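Local coordinates for protein transcription termination factor FttA (Pyrococcus horikoshii, PDB 3AF6) that probably terminates transcription by cutting nascent single-stranded RNA as it leaves RNA polymerase, acting as a zinc-dependent endonuclease and 5'-3' exonuclease, at residues T9-I14 with R176-P182; E183-I189 with I355-H360; E612-T616 with T647-R651. One frame throughout, in Å; residues are numbered along the deposited sequence.

Interaction 1: T9-I14 with R176-P182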
ATOM      1  N   THR A   9      32.367  -3.716  -3.651  1.00 70.66           N
ATOM      2  CA  THR A   9      31.580  -4.911  -3.219  1.00 70.88           C
ATOM      3  C   THR A   9      32.491  -6.100  -2.978  1.00 71.41           C
ATOM      4  O   THR A   9      33.650  -6.093  -3.377  1.00 72.54           O
ATOM      5  CB  THR A   9      30.560  -5.340  -4.290  1.00 70.60           C
ATOM      6  OG1 THR A   9      29.839  -6.490  -3.832  1.00 69.10           O
ATOM      7  CG2 THR A   9      31.275  -5.686  -5.593  1.00 69.84           C
ATOM      8  N   GLN A  10      31.953  -7.119  -2.322  1.00 71.39           N
ATOM      9  CA  GLN A  10      32.693  -8.342  -2.043  1.00 71.81           C
ATOM     10  C   GLN A  10      31.673  -9.456  -1.877  1.00 72.20           C
ATOM     11  O   GLN A  10      31.828 -10.350  -1.045  1.00 71.86           O
ATOM     12  CB  GLN A  10      33.537  -8.196  -0.774  1.00 71.87           C
ATOM     13  CG  GLN A  10      32.759  -7.969   0.508  1.00 70.98           C
ATOM     14  CD  GLN A  10      33.672  -7.896   1.718  1.00 70.38           C
ATOM     15  OE1 GLN A  10      34.604  -7.096   1.754  1.00 69.59           O
ATOM     16  NE2 GLN A  10      33.409  -8.733   2.714  1.00 69.65           N
ATOM     17  N   VAL A  11      30.629  -9.381  -2.695  1.00 72.75           N
ATOM     18  CA  VAL A  11      29.543 -10.343  -2.675  1.00 73.12           C
ATOM     19  C   VAL A  11      29.956 -11.745  -3.111  1.00 75.15           C
ATOM     20  O   VAL A  11      29.847 -12.688  -2.332  1.00 75.12           O
ATOM     21  CB  VAL A  11      28.379  -9.860  -3.562  1.00 71.92           C
ATOM     22  CG1 VAL A  11      28.870  -9.625  -4.981  1.00 71.00           C
ATOM     23  CG2 VAL A  11      27.247 -10.871  -3.538  1.00 71.58           C
ATOM     24  N   ASP A  12      30.428 -11.888  -4.348  1.00 77.09           N
ATOM     25  CA  ASP A  12      30.830 -13.202  -4.853  1.00 79.93           C
ATOM     26  C   ASP A  12      31.922 -13.807  -3.983  1.00 80.45           C
ATOM     27  O   ASP A  12      32.173 -15.011  -4.016  1.00 80.93           O
ATOM     28  CB  ASP A  12      31.285 -13.103  -6.318  1.00 80.67           C
ATOM     29  CG  ASP A  12      32.271 -11.982  -6.552  1.00 81.15           C
ATOM     30  OD1 ASP A  12      32.559 -11.688  -7.732  1.00 79.39           O
ATOM     31  OD2 ASP A  12      32.757 -11.399  -5.558  1.00 83.72           O
ATOM     32  N   GLN A  13      32.560 -12.953  -3.195  1.00 80.94           N
ATOM     33  CA  GLN A  13      33.599 -13.375  -2.276  1.00 81.64           C
ATOM     34  C   GLN A  13      32.860 -14.042  -1.112  1.00 81.44           C
ATOM     35  O   GLN A  13      33.348 -14.994  -0.505  1.00 81.97           O
ATOM     36  CB  GLN A  13      34.365 -12.140  -1.806  1.00 83.16           C
ATOM     37  CG  GLN A  13      35.562 -12.396  -0.919  1.00 85.22           C
ATOM     38  CD  GLN A  13      36.257 -11.096  -0.539  1.00 86.71           C
ATOM     39  OE1 GLN A  13      36.704 -10.339  -1.408  1.00 86.12           O
ATOM     40  NE2 GLN A  13      36.343 -10.828   0.762  1.00 87.26           N
ATOM     41  N   ILE A  14      31.666 -13.527  -0.824  1.00 81.45           N
ATOM     42  CA  ILE A  14      30.809 -14.042   0.244  1.00 81.04           C
ATOM     43  C   ILE A  14      30.069 -15.289  -0.236  1.00 81.32           C
ATOM     44  O   ILE A  14      29.832 -16.212   0.538  1.00 81.11           O
ATOM     45  CB  ILE A  14      29.766 -12.979   0.689  1.00 79.77           C
ATOM     46  CG1 ILE A  14      30.487 -11.763   1.276  1.00 77.96           C
ATOM     47  CG2 ILE A  14      28.799 -13.579   1.704  1.00 78.38           C
ATOM     48  CD1 ILE A  14      29.568 -10.655   1.723  1.00 77.49           C
ATOM     49  N   ARG A 176      23.779  -8.174  -5.052  1.00 50.25           N
ATOM     50  CA  ARG A 176      25.213  -7.932  -4.897  1.00 51.83           C
ATOM     51  C   ARG A 176      25.395  -6.705  -4.025  1.00 52.01           C
ATOM     52  O   ARG A 176      26.416  -6.544  -3.353  1.00 50.83           O
ATOM     53  CB  ARG A 176      25.880  -7.718  -6.263  1.00 52.39           C
ATOM     54  CG  ARG A 176      25.412  -8.701  -7.330  1.00 54.08           C
ATOM     55  CD  ARG A 176      26.252  -8.651  -8.586  1.00 53.68           C
ATOM     56  NE  ARG A 176      27.496  -9.390  -8.410  1.00 55.40           N
ATOM     57  CZ  ARG A 176      28.703  -8.839  -8.464  1.00 57.03           C
ATOM     58  NH1 ARG A 176      28.831  -7.534  -8.693  1.00 58.27           N
ATOM     59  NH2 ARG A 176      29.780  -9.589  -8.278  1.00 56.21           N
ATOM     60  N   ASN A 177      24.383  -5.840  -4.053  1.00 52.64           N
ATOM     61  CA  ASN A 177      24.367  -4.622  -3.255  1.00 51.34           C
ATOM     62  C   ASN A 177      24.100  -4.982  -1.804  1.00 49.10           C
ATOM     63  O   ASN A 177      24.909  -4.695  -0.929  1.00 48.27           O
ATOM     64  CB  ASN A 177      23.262  -3.689  -3.732  1.00 55.14           C
ATOM     65  CG  ASN A 177      23.798  -2.455  -4.408  1.00 60.36           C
ATOM     66  OD1 ASN A 177      24.670  -1.766  -3.864  1.00 62.24           O
ATOM     67  ND2 ASN A 177      23.274  -2.153  -5.600  1.00 60.97           N
ATOM     68  N   ILE A 178      22.958  -5.622  -1.560  1.00 45.60           N
ATOM     69  CA  ILE A 178      22.586  -6.002  -0.209  1.00 45.55           C
ATOM     70  C   ILE A 178      23.711  -6.749   0.504  1.00 46.48           C
ATOM     71  O   ILE A 178      23.853  -6.661   1.727  1.00 46.27           O
ATOM     72  CB  ILE A 178      21.307  -6.881  -0.198  1.00 45.20           C
ATOM     73  CG1 ILE A 178      20.141  -6.119  -0.833  1.00 43.14           C
ATOM     74  CG2 ILE A 178      20.957  -7.293   1.239  1.00 40.83           C
ATOM     75  CD1 ILE A 178      18.839  -6.910  -0.878  1.00 41.56           C
ATOM     76  N   TYR A 179      24.524  -7.471  -0.261  1.00 47.32           N
ATOM     77  CA  TYR A 179      25.612  -8.240   0.329  1.00 47.97           C
ATOM     78  C   TYR A 179      27.004  -7.737  -0.045  1.00 50.48           C
ATOM     79  O   TYR A 179      27.958  -8.518  -0.133  1.00 51.56           O
ATOM     80  CB  TYR A 179      25.438  -9.708  -0.050  1.00 44.19           C
ATOM     81  CG  TYR A 179      24.127 -10.242   0.466  1.00 42.74           C
ATOM     82  CD1 TYR A 179      23.986 -10.598   1.807  1.00 42.20           C
ATOM     83  CD2 TYR A 179      22.995 -10.280  -0.350  1.00 41.21           C
ATOM     84  CE1 TYR A 179      22.751 -10.968   2.332  1.00 40.33           C
ATOM     85  CE2 TYR A 179      21.749 -10.650   0.172  1.00 41.42           C
ATOM     86  CZ  TYR A 179      21.641 -10.988   1.517  1.00 40.86           C
ATOM     87  OH  TYR A 179      20.424 -11.320   2.063  1.00 41.31           O
ATOM     88  N   ARG A 180      27.116  -6.424  -0.247  1.00 50.62           N
ATOM     89  CA  ARG A 180      28.391  -5.817  -0.593  1.00 49.85           C
ATOM     90  C   ARG A 180      29.395  -6.073   0.535  1.00 50.82           C
ATOM     91  O   ARG A 180      30.580  -5.744   0.422  1.00 52.08           O
ATOM     92  CB  ARG A 180      28.223  -4.306  -0.841  1.00 46.98           C
ATOM     93  CG  ARG A 180      27.572  -3.513   0.294  1.00 45.67           C
ATOM     94  CD  ARG A 180      27.632  -2.016   0.025  1.00 41.31           C
ATOM     95  NE  ARG A 180      26.827  -1.230   0.956  1.00 39.84           N
ATOM     96  CZ  ARG A 180      25.499  -1.181   0.948  1.00 37.83           C
ATOM     97  NH1 ARG A 180      24.819  -1.878   0.055  1.00 39.78           N
ATOM     98  NH2 ARG A 180      24.845  -0.422   1.816  1.00 35.35           N
ATOM     99  N   LYS A 181      28.908  -6.660   1.624  1.00 49.93           N
ATOM    100  CA  LYS A 181      29.747  -6.999   2.766  1.00 51.35           C
ATOM    101  C   LYS A 181      28.913  -7.766   3.780  1.00 51.05           C
ATOM    102  O   LYS A 181      27.690  -7.776   3.693  1.00 53.55           O
ATOM    103  CB  LYS A 181      30.343  -5.741   3.399  1.00 52.12           C
ATOM    104  CG  LYS A 181      29.328  -4.750   3.906  1.00 53.26           C
ATOM    105  CD  LYS A 181      30.024  -3.595   4.592  1.00 54.75           C
ATOM    106  CE  LYS A 181      30.814  -4.064   5.796  1.00 55.10           C
ATOM    107  NZ  LYS A 181      31.432  -2.911   6.492  1.00 58.55           N
ATOM    108  N   PRO A 182      29.562  -8.435   4.744  1.00 50.65           N
ATOM    109  CA  PRO A 182      28.853  -9.212   5.768  1.00 50.99           C
ATOM    110  C   PRO A 182      28.142  -8.360   6.807  1.00 50.54           C
ATOM    111  O   PRO A 182      28.411  -7.164   6.901  1.00 50.77           O
ATOM    112  CB  PRO A 182      29.964 -10.065   6.372  1.00 50.23           C
ATOM    113  CG  PRO A 182      31.150  -9.173   6.267  1.00 49.98           C
ATOM    114  CD  PRO A 182      31.017  -8.625   4.866  1.00 50.12           C
TER
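This contact joins the start of what is assigned as the KHa unit of the archaeal CPSF-KH domain, an ST turn leading into helix 11-22, to the end of helix 164-178. The turn is defined by V11 N donating to T9 OG1 at 3.2 Å. R176, still helical, starts sideways at CA-CB but brings its end to segment 9-14: its NH2 lies 3.5 Å from D12 OD1, a salt bridge near the guanidinium plane, and 3.4 Å from V11 CG1, which covers one guanidinium face. R176 O also accepts a weak hydrogen bond from T9 OG1 at 3.5 Å. At Y179 the backbone leaves helical angles. Its CB packs against V11 CG2 at 4.1 Å and its O receives a CA-H...O contact from V11 CA at 3.5 Å, while the ring leads away to stack with F37 of the same KH unit. R180 comes nearest in backbone, its CA 4.2 Å from T9 CA; its guanidinium turns away to salt bridges with D250 and E211, tying this junction to the metallo-beta-lactamase part. K181 contributes mainly backbone, with its C 3.6 Å from I14 CD1. P182 completes the surface patch, its CD lying 4.0 Å from I14 CD1 and 3.2 Å from Q10 NE2.

Interaction 2: E183-I189 with I355-H360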
ATOM      1  N   GLU A 183      27.244  -8.980   7.581  1.00 51.26           N
ATOM      2  CA  GLU A 183      26.494  -8.272   8.619  1.00 53.19           C
ATOM      3  C   GLU A 183      27.397  -7.250   9.270  1.00 52.23           C
ATOM      4  O   GLU A 183      28.497  -7.566   9.707  1.00 53.54           O
ATOM      5  CB  GLU A 183      25.944  -9.234   9.679  1.00 56.60           C
ATOM      6  CG  GLU A 183      24.774 -10.084   9.185  1.00 64.76           C
ATOM      7  CD  GLU A 183      23.893 -10.623  10.320  1.00 69.51           C
ATOM      8  OE1 GLU A 183      24.435 -11.239  11.273  1.00 70.26           O
ATOM      9  OE2 GLU A 183      22.654 -10.435  10.250  1.00 69.42           O
ATOM     10  N   TYR A 184      26.913  -6.020   9.338  1.00 50.98           N
ATOM     11  CA  TYR A 184      27.694  -4.926   9.875  1.00 51.64           C
ATOM     12  C   TYR A 184      27.085  -4.250  11.096  1.00 51.88           C
ATOM     13  O   TYR A 184      25.874  -4.101  11.197  1.00 53.25           O
ATOM     14  CB  TYR A 184      27.898  -3.905   8.753  1.00 51.47           C
ATOM     15  CG  TYR A 184      28.703  -2.691   9.122  1.00 50.40           C
ATOM     16  CD1 TYR A 184      29.992  -2.820   9.638  1.00 51.81           C
ATOM     17  CD2 TYR A 184      28.200  -1.408   8.908  1.00 48.42           C
ATOM     18  CE1 TYR A 184      30.768  -1.690   9.927  1.00 52.36           C
ATOM     19  CE2 TYR A 184      28.961  -0.277   9.191  1.00 50.44           C
ATOM     20  CZ  TYR A 184      30.248  -0.422   9.698  1.00 50.19           C
ATOM     21  OH  TYR A 184      31.025   0.685   9.955  1.00 46.61           O
ATOM     22  N   LYS A 185      27.940  -3.839  12.025  1.00 52.35           N
ATOM     23  CA  LYS A 185      27.493  -3.151  13.225  1.00 52.68           C
ATOM     24  C   LYS A 185      27.811  -1.676  13.000  1.00 51.51           C
ATOM     25  O   LYS A 185      28.965  -1.254  13.089  1.00 50.25           O
ATOM     26  CB  LYS A 185      28.234  -3.676  14.458  1.00 55.31           C
ATOM     27  CG  LYS A 185      27.758  -3.074  15.772  1.00 60.46           C
ATOM     28  CD  LYS A 185      28.604  -3.558  16.949  1.00 65.54           C
ATOM     29  CE  LYS A 185      28.190  -2.877  18.255  1.00 68.55           C
ATOM     30  NZ  LYS A 185      28.844  -3.477  19.464  1.00 70.90           N
ATOM     31  N   SER A 186      26.767  -0.911  12.700  1.00 49.93           N
ATOM     32  CA  SER A 186      26.860   0.518  12.415  1.00 49.65           C
ATOM     33  C   SER A 186      27.529   1.382  13.491  1.00 49.35           C
ATOM     34  O   SER A 186      27.364   1.146  14.695  1.00 48.28           O
ATOM     35  CB  SER A 186      25.455   1.066  12.149  1.00 50.84           C
ATOM     36  OG  SER A 186      24.712   0.210  11.295  1.00 51.85           O
ATOM     37  N   ARG A 187      28.270   2.395  13.044  1.00 47.98           N
ATOM     38  CA  ARG A 187      28.942   3.323  13.950  1.00 46.64           C
ATOM     39  C   ARG A 187      27.956   4.380  14.442  1.00 45.18           C
ATOM     40  O   ARG A 187      28.121   4.942  15.528  1.00 45.35           O
ATOM     41  CB  ARG A 187      30.112   4.013  13.248  1.00 49.71           C
ATOM     42  CG  ARG A 187      31.329   3.130  13.021  1.00 53.10           C
ATOM     43  CD  ARG A 187      32.458   3.925  12.361  1.00 56.97           C
ATOM     44  NE  ARG A 187      33.768   3.583  12.917  1.00 61.21           N
ATOM     45  CZ  ARG A 187      34.771   3.048  12.222  1.00 63.66           C
ATOM     46  NH1 ARG A 187      34.633   2.785  10.925  1.00 62.89           N
ATOM     47  NH2 ARG A 187      35.919   2.774  12.831  1.00 63.96           N
ATOM     48  N   TRP A 188      26.941   4.666  13.630  1.00 42.07           N
ATOM     49  CA  TRP A 188      25.923   5.644  14.005  1.00 38.91           C
ATOM     50  C   TRP A 188      24.641   5.458  13.197  1.00 36.54           C
ATOM     51  O   TRP A 188      24.623   4.747  12.197  1.00 35.80           O
ATOM     52  CB  TRP A 188      26.446   7.094  13.864  1.00 36.97           C
ATOM     53  CG  TRP A 188      27.171   7.416  12.578  1.00 38.06           C
ATOM     54  CD1 TRP A 188      28.529   7.448  12.386  1.00 39.03           C
ATOM     55  CD2 TRP A 188      26.583   7.774  11.322  1.00 37.38           C
ATOM     56  NE1 TRP A 188      28.819   7.808  11.091  1.00 36.85           N
ATOM     57  CE2 TRP A 188      27.646   8.016  10.416  1.00 38.31           C
ATOM     58  CE3 TRP A 188      25.263   7.916  10.871  1.00 37.04           C
ATOM     59  CZ2 TRP A 188      27.427   8.392   9.081  1.00 39.41           C
ATOM     60  CZ3 TRP A 188      25.043   8.288   9.541  1.00 38.23           C
ATOM     61  CH2 TRP A 188      26.120   8.525   8.663  1.00 38.94           C
ATOM     62  N   ILE A 189      23.570   6.102  13.643  1.00 33.67           N
ATOM     63  CA  ILE A 189      22.274   5.994  12.987  1.00 34.35           C
ATOM     64  C   ILE A 189      21.542   7.320  13.157  1.00 33.80           C
ATOM     65  O   ILE A 189      21.453   7.826  14.268  1.00 34.21           O
ATOM     66  CB  ILE A 189      21.420   4.875  13.651  1.00 34.52           C
ATOM     67  CG1 ILE A 189      22.163   3.538  13.603  1.00 30.80           C
ATOM     68  CG2 ILE A 189      20.067   4.764  12.957  1.00 34.80           C
ATOM     69  CD1 ILE A 189      21.634   2.522  14.586  1.00 27.03           C
ATOM     70  N   ILE A 355      18.482  -2.500  12.840  1.00 39.28           N
ATOM     71  CA  ILE A 355      19.776  -1.972  12.397  1.00 39.89           C
ATOM     72  C   ILE A 355      20.952  -2.544  13.182  1.00 42.53           C
ATOM     73  O   ILE A 355      20.921  -2.600  14.413  1.00 41.06           O
ATOM     74  CB  ILE A 355      19.810  -0.438  12.499  1.00 36.88           C
ATOM     75  CG1 ILE A 355      18.626   0.149  11.738  1.00 36.76           C
ATOM     76  CG2 ILE A 355      21.111   0.093  11.914  1.00 35.09           C
ATOM     77  CD1 ILE A 355      18.487   1.650  11.877  1.00 37.79           C
ATOM     78  N   GLY A 356      22.003  -2.938  12.461  1.00 46.47           N
ATOM     79  CA  GLY A 356      23.156  -3.549  13.100  1.00 51.92           C
ATOM     80  C   GLY A 356      22.648  -4.933  13.456  1.00 56.34           C
ATOM     81  O   GLY A 356      21.570  -5.327  12.987  1.00 59.77           O
ATOM     82  N   ASN A 357      23.381  -5.700  14.244  1.00 56.97           N
ATOM     83  CA  ASN A 357      22.841  -6.999  14.613  1.00 57.46           C
ATOM     84  C   ASN A 357      22.434  -6.911  16.076  1.00 56.65           C
ATOM     85  O   ASN A 357      22.990  -7.594  16.934  1.00 57.81           O
ATOM     86  CB  ASN A 357      23.863  -8.117  14.409  1.00 60.81           C
ATOM     87  CG  ASN A 357      23.293  -9.494  14.754  1.00 64.34           C
ATOM     88  OD1 ASN A 357      22.248  -9.901  14.228  1.00 63.59           O
ATOM     89  ND2 ASN A 357      23.979 -10.215  15.647  1.00 64.79           N
ATOM     90  N   GLY A 358      21.464  -6.046  16.352  1.00 53.86           N
ATOM     91  CA  GLY A 358      20.995  -5.865  17.710  1.00 50.15           C
ATOM     92  C   GLY A 358      21.388  -4.505  18.243  1.00 49.26           C
ATOM     93  O   GLY A 358      21.185  -4.201  19.418  1.00 49.22           O
ATOM     94  N   LEU A 359      21.946  -3.679  17.367  1.00 47.99           N
ATOM     95  CA  LEU A 359      22.377  -2.346  17.748  1.00 46.79           C
ATOM     96  C   LEU A 359      21.223  -1.409  18.101  1.00 44.50           C
ATOM     97  O   LEU A 359      21.223  -0.798  19.169  1.00 43.59           O
ATOM     98  CB  LEU A 359      23.209  -1.727  16.625  1.00 49.80           C
ATOM     99  CG  LEU A 359      23.745  -0.320  16.912  1.00 53.01           C
ATOM    100  CD1 LEU A 359      24.595  -0.341  18.194  1.00 54.03           C
ATOM    101  CD2 LEU A 359      24.574   0.169  15.722  1.00 54.47           C
ATOM    102  N   HIS A 360      20.244  -1.297  17.207  1.00 41.51           N
ATOM    103  CA  HIS A 360      19.108  -0.407  17.434  1.00 39.75           C
ATOM    104  C   HIS A 360      17.928  -0.803  16.556  1.00 40.76           C
ATOM    105  O   HIS A 360      18.111  -1.307  15.442  1.00 40.24           O
ATOM    106  CB  HIS A 360      19.506   1.032  17.109  1.00 38.65           C
ATOM    107  CG  HIS A 360      18.553   2.062  17.630  1.00 38.06           C
ATOM    108  ND1 HIS A 360      18.711   2.669  18.858  1.00 37.56           N
ATOM    109  CD2 HIS A 360      17.439   2.603  17.087  1.00 37.15           C
ATOM    110  CE1 HIS A 360      17.738   3.539  19.047  1.00 34.48           C
ATOM    111  NE2 HIS A 360      16.952   3.519  17.988  1.00 36.43           N
TER
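A beta-hairpin with a classic beta bulge forms one side of this contact: strands 349-355 and 360-364 meet at residues 355-360, where L359 and H360 both face I355. The paired hydrogen bonds I355 N to H360 O (2.9 Å) and H360 N to I355 O (3.2 Å) close the turn. Across its tip runs the irregular linker 183-189, which carries the chain from helix 164-178 of the KH region into strand 189-193 of the metallo-beta-lactamase fold.

Backbone contact is tightest around G356, whose CA is 4.4 Å from K185 CA. A CA-H...O contact links G356 CA to Y184 O at 3.4 Å, and its angle of 168° at the hydrogen is nearly linear. G356 has a positive phi of 74°, and a CB there would clash with L359 CB, so the turn is closed to a side chain at this point.

Apolar packing centres on I189 and L359. I189 CD1 lies 3.6 Å from I355 CG2, 3.9 Å from L359 CD2 and 3.6 Å from H360 CB, and thus fills the space beside the bulge.

The polar groups mostly look to third parties: E183 forms a salt bridge with R336, S186 OG hydrogen-bonds D334, Y184 OH bonds D210 and H360 NE2 bonds T388. These partners lie in the neighbouring parts of the lactamase fold. L359 CD2 also approaches S186 O to 3.1 Å and S186 CB to 3.8 Å.

Interaction 3: E612-T616 with T647-R651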
ATOM      1  N   GLU A 612      12.489   3.491  23.942  1.00 39.58           N
ATOM      2  CA  GLU A 612      13.291   4.454  24.694  1.00 40.13           C
ATOM      3  C   GLU A 612      12.846   5.857  24.328  1.00 39.32           C
ATOM      4  O   GLU A 612      12.834   6.745  25.172  1.00 39.76           O
ATOM      5  CB  GLU A 612      14.780   4.317  24.367  1.00 40.31           C
ATOM      6  CG  GLU A 612      15.414   3.022  24.806  1.00 45.14           C
ATOM      7  CD  GLU A 612      16.796   2.826  24.197  1.00 49.08           C
ATOM      8  OE1 GLU A 612      17.474   1.844  24.580  1.00 49.69           O
ATOM      9  OE2 GLU A 612      17.196   3.648  23.334  1.00 47.85           O
ATOM     10  N   ARG A 613      12.503   6.058  23.059  1.00 38.22           N
ATOM     11  CA  ARG A 613      12.055   7.364  22.617  1.00 39.16           C
ATOM     12  C   ARG A 613      11.003   7.254  21.523  1.00 38.39           C
ATOM     13  O   ARG A 613      11.039   6.353  20.681  1.00 38.30           O
ATOM     14  CB  ARG A 613      13.245   8.215  22.139  1.00 41.08           C
ATOM     15  CG  ARG A 613      13.941   7.737  20.867  1.00 46.23           C
ATOM     16  CD  ARG A 613      15.475   7.855  20.965  1.00 51.88           C
ATOM     17  NE  ARG A 613      16.042   9.082  20.389  1.00 55.17           N
ATOM     18  CZ  ARG A 613      15.895  10.311  20.884  1.00 57.00           C
ATOM     19  NH1 ARG A 613      15.190  10.523  21.989  1.00 60.54           N
ATOM     20  NH2 ARG A 613      16.469  11.341  20.277  1.00 56.67           N
ATOM     21  N   ILE A 614      10.046   8.169  21.563  1.00 36.49           N
ATOM     22  CA  ILE A 614       8.990   8.205  20.570  1.00 36.29           C
ATOM     23  C   ILE A 614       9.067   9.531  19.804  1.00 34.52           C
ATOM     24  O   ILE A 614       9.266  10.593  20.386  1.00 34.69           O
ATOM     25  CB  ILE A 614       7.608   8.040  21.237  1.00 35.79           C
ATOM     26  CG1 ILE A 614       7.497   6.626  21.820  1.00 37.63           C
ATOM     27  CG2 ILE A 614       6.494   8.310  20.228  1.00 33.13           C
ATOM     28  CD1 ILE A 614       6.212   6.368  22.628  1.00 36.87           C
ATOM     29  N   ILE A 615       8.940   9.456  18.490  1.00 33.19           N
ATOM     30  CA  ILE A 615       8.993  10.647  17.659  1.00 34.61           C
ATOM     31  C   ILE A 615       7.650  10.775  16.950  1.00 34.63           C
ATOM     32  O   ILE A 615       7.273   9.921  16.147  1.00 36.76           O
ATOM     33  CB  ILE A 615      10.146  10.541  16.622  1.00 34.59           C
ATOM     34  CG1 ILE A 615      11.480  10.373  17.361  1.00 34.64           C
ATOM     35  CG2 ILE A 615      10.189  11.777  15.747  1.00 28.97           C
ATOM     36  CD1 ILE A 615      12.649  10.042  16.454  1.00 38.81           C
ATOM     37  N   THR A 616       6.916  11.833  17.276  1.00 33.41           N
ATOM     38  CA  THR A 616       5.617  12.060  16.675  1.00 31.38           C
ATOM     39  C   THR A 616       5.723  12.882  15.394  1.00 32.25           C
ATOM     40  O   THR A 616       6.391  13.920  15.349  1.00 29.44           O
ATOM     41  CB  THR A 616       4.690  12.773  17.658  1.00 31.33           C
ATOM     42  OG1 THR A 616       5.280  14.014  18.043  1.00 32.39           O
ATOM     43  CG2 THR A 616       4.475  11.916  18.889  1.00 31.08           C
ATOM     44  N   THR A 647      17.475  16.513  12.040  1.00 31.73           N
ATOM     45  CA  THR A 647      18.057  15.176  11.953  1.00 32.42           C
ATOM     46  C   THR A 647      18.315  14.716  13.379  1.00 33.53           C
ATOM     47  O   THR A 647      18.968  15.412  14.150  1.00 34.46           O
ATOM     48  CB  THR A 647      19.394  15.133  11.181  1.00 32.09           C
ATOM     49  OG1 THR A 647      19.180  15.531   9.824  1.00 33.12           O
ATOM     50  CG2 THR A 647      19.966  13.709  11.192  1.00 28.91           C
ATOM     51  N   ILE A 648      17.781  13.553  13.731  1.00 34.11           N
ATOM     52  CA  ILE A 648      17.961  13.012  15.067  1.00 34.81           C
ATOM     53  C   ILE A 648      18.890  11.817  15.071  1.00 35.14           C
ATOM     54  O   ILE A 648      18.585  10.780  14.501  1.00 37.55           O
ATOM     55  CB  ILE A 648      16.618  12.587  15.688  1.00 35.42           C
ATOM     56  CG1 ILE A 648      15.683  13.797  15.776  1.00 33.90           C
ATOM     57  CG2 ILE A 648      16.856  11.997  17.077  1.00 35.91           C
ATOM     58  CD1 ILE A 648      14.333  13.479  16.311  1.00 34.49           C
ATOM     59  N   ARG A 649      20.036  11.984  15.714  1.00 37.01           N
ATOM     60  CA  ARG A 649      21.035  10.937  15.828  1.00 37.25           C
ATOM     61  C   ARG A 649      20.474   9.960  16.862  1.00 39.45           C
ATOM     62  O   ARG A 649      20.326  10.307  18.031  1.00 41.48           O
ATOM     63  CB  ARG A 649      22.348  11.570  16.298  1.00 36.75           C
ATOM     64  CG  ARG A 649      23.625  10.782  16.021  1.00 36.42           C
ATOM     65  CD  ARG A 649      23.950   9.901  17.173  1.00 35.01           C
ATOM     66  NE  ARG A 649      25.210   9.174  17.035  1.00 39.60           N
ATOM     67  CZ  ARG A 649      26.421   9.726  17.035  1.00 39.72           C
ATOM     68  NH1 ARG A 649      27.496   8.960  16.924  1.00 35.98           N
ATOM     69  NH2 ARG A 649      26.561  11.040  17.125  1.00 42.20           N
ATOM     70  N   LEU A 650      20.133   8.752  16.426  1.00 41.25           N
ATOM     71  CA  LEU A 650      19.575   7.742  17.319  1.00 41.59           C
ATOM     72  C   LEU A 650      20.629   7.013  18.139  1.00 44.12           C
ATOM     73  O   LEU A 650      20.314   6.387  19.153  1.00 45.42           O
ATOM     74  CB  LEU A 650      18.766   6.726  16.522  1.00 40.43           C
ATOM     75  CG  LEU A 650      17.536   7.278  15.809  1.00 38.65           C
ATOM     76  CD1 LEU A 650      16.740   6.108  15.248  1.00 37.12           C
ATOM     77  CD2 LEU A 650      16.689   8.091  16.777  1.00 35.78           C
ATOM     78  N   ARG A 651      21.875   7.087  17.689  1.00 46.86           N
ATOM     79  CA  ARG A 651      22.989   6.468  18.389  1.00 50.00           C
ATOM     80  C   ARG A 651      24.274   6.605  17.583  1.00 50.01           C
ATOM     81  O   ARG A 651      25.355   6.602  18.207  1.00 50.37           O
ATOM     82  CB  ARG A 651      22.710   4.990  18.686  1.00 53.78           C
ATOM     83  CG  ARG A 651      23.007   4.046  17.552  1.00 59.15           C
ATOM     84  CD  ARG A 651      22.952   2.614  18.039  1.00 64.08           C
ATOM     85  NE  ARG A 651      23.944   2.336  19.078  1.00 68.61           N
ATOM     86  CZ  ARG A 651      23.648   2.005  20.335  1.00 70.82           C
ATOM     87  NH1 ARG A 651      24.622   1.765  21.207  1.00 70.04           N
ATOM     88  NH2 ARG A 651      22.378   1.917  20.725  1.00 71.00           N
ATOM     89  OXT ARG A 651      24.188   6.706  16.339  1.00 49.09           O
TER
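Strands 613-617 and 647-649 belong to different sheets of the alpha-beta/beta-alpha sandwich of the metallo-beta-lactamase fold, whose two mixed sheets face each other here, and their side chains meet between the layers. CA separations of 9.2 Å for R613 and L650 and 9.6 Å for I615 and I648 are too long for backbone pairing, so side chains bridge the gap. I615 and I648 share the m,t conformation (chi1 -59° and -60°, chi2 171° and 177°), which brings their CD1 atoms to 3.8 Å. L650 is also m,t (-64°, -172°); its CA-CB bond points sideways, but its end swings inward, placing CD2 4.5 Å from I615 CD1. R613 is less regular. From chi1 p (67°) it passes through off-well chi2 (-139°) and chi3 (-96°), a bent path that lays its NE 3.8 Å from L650 CD2, near the guanidinium plane, and its NH2 3.3 Å from I648 CG2. Around the cluster, I191 touches I615 and L650, and T388 touches R613, I615 and L650. The I615 side chain is about 10 Å from that of the zinc ligand H618. The segments thus meet through van der Waals contact of aliphatic side chains and the R613 guanidinium, without a hydrogen bond or salt bridge between them.

How the interactions relate
Interaction 1 is a surface contact; interactions 2 and 3 are partly buried. Interaction 1 joins the start of helix 11-22 to the end of helix 164-178, both in the KH region; interaction 2, its centre about 17 Å away, packs the following linker on hairpin 355-360. Interactions 2 and 3 span the same two sheets: strands 189-193 and 647-649 are neighbours in one, where I189 O and L650 N lie 2.7 Å apart, a probable hydrogen bond, while 349-355, 360-364 and 613-617 share the other. Interactions 1 and 2 both have CA-H...O and apolar contacts, but only interaction 1 adds a salt bridge and a weak hydrogen bond between its segments; interaction 3 is mainly aliphatic.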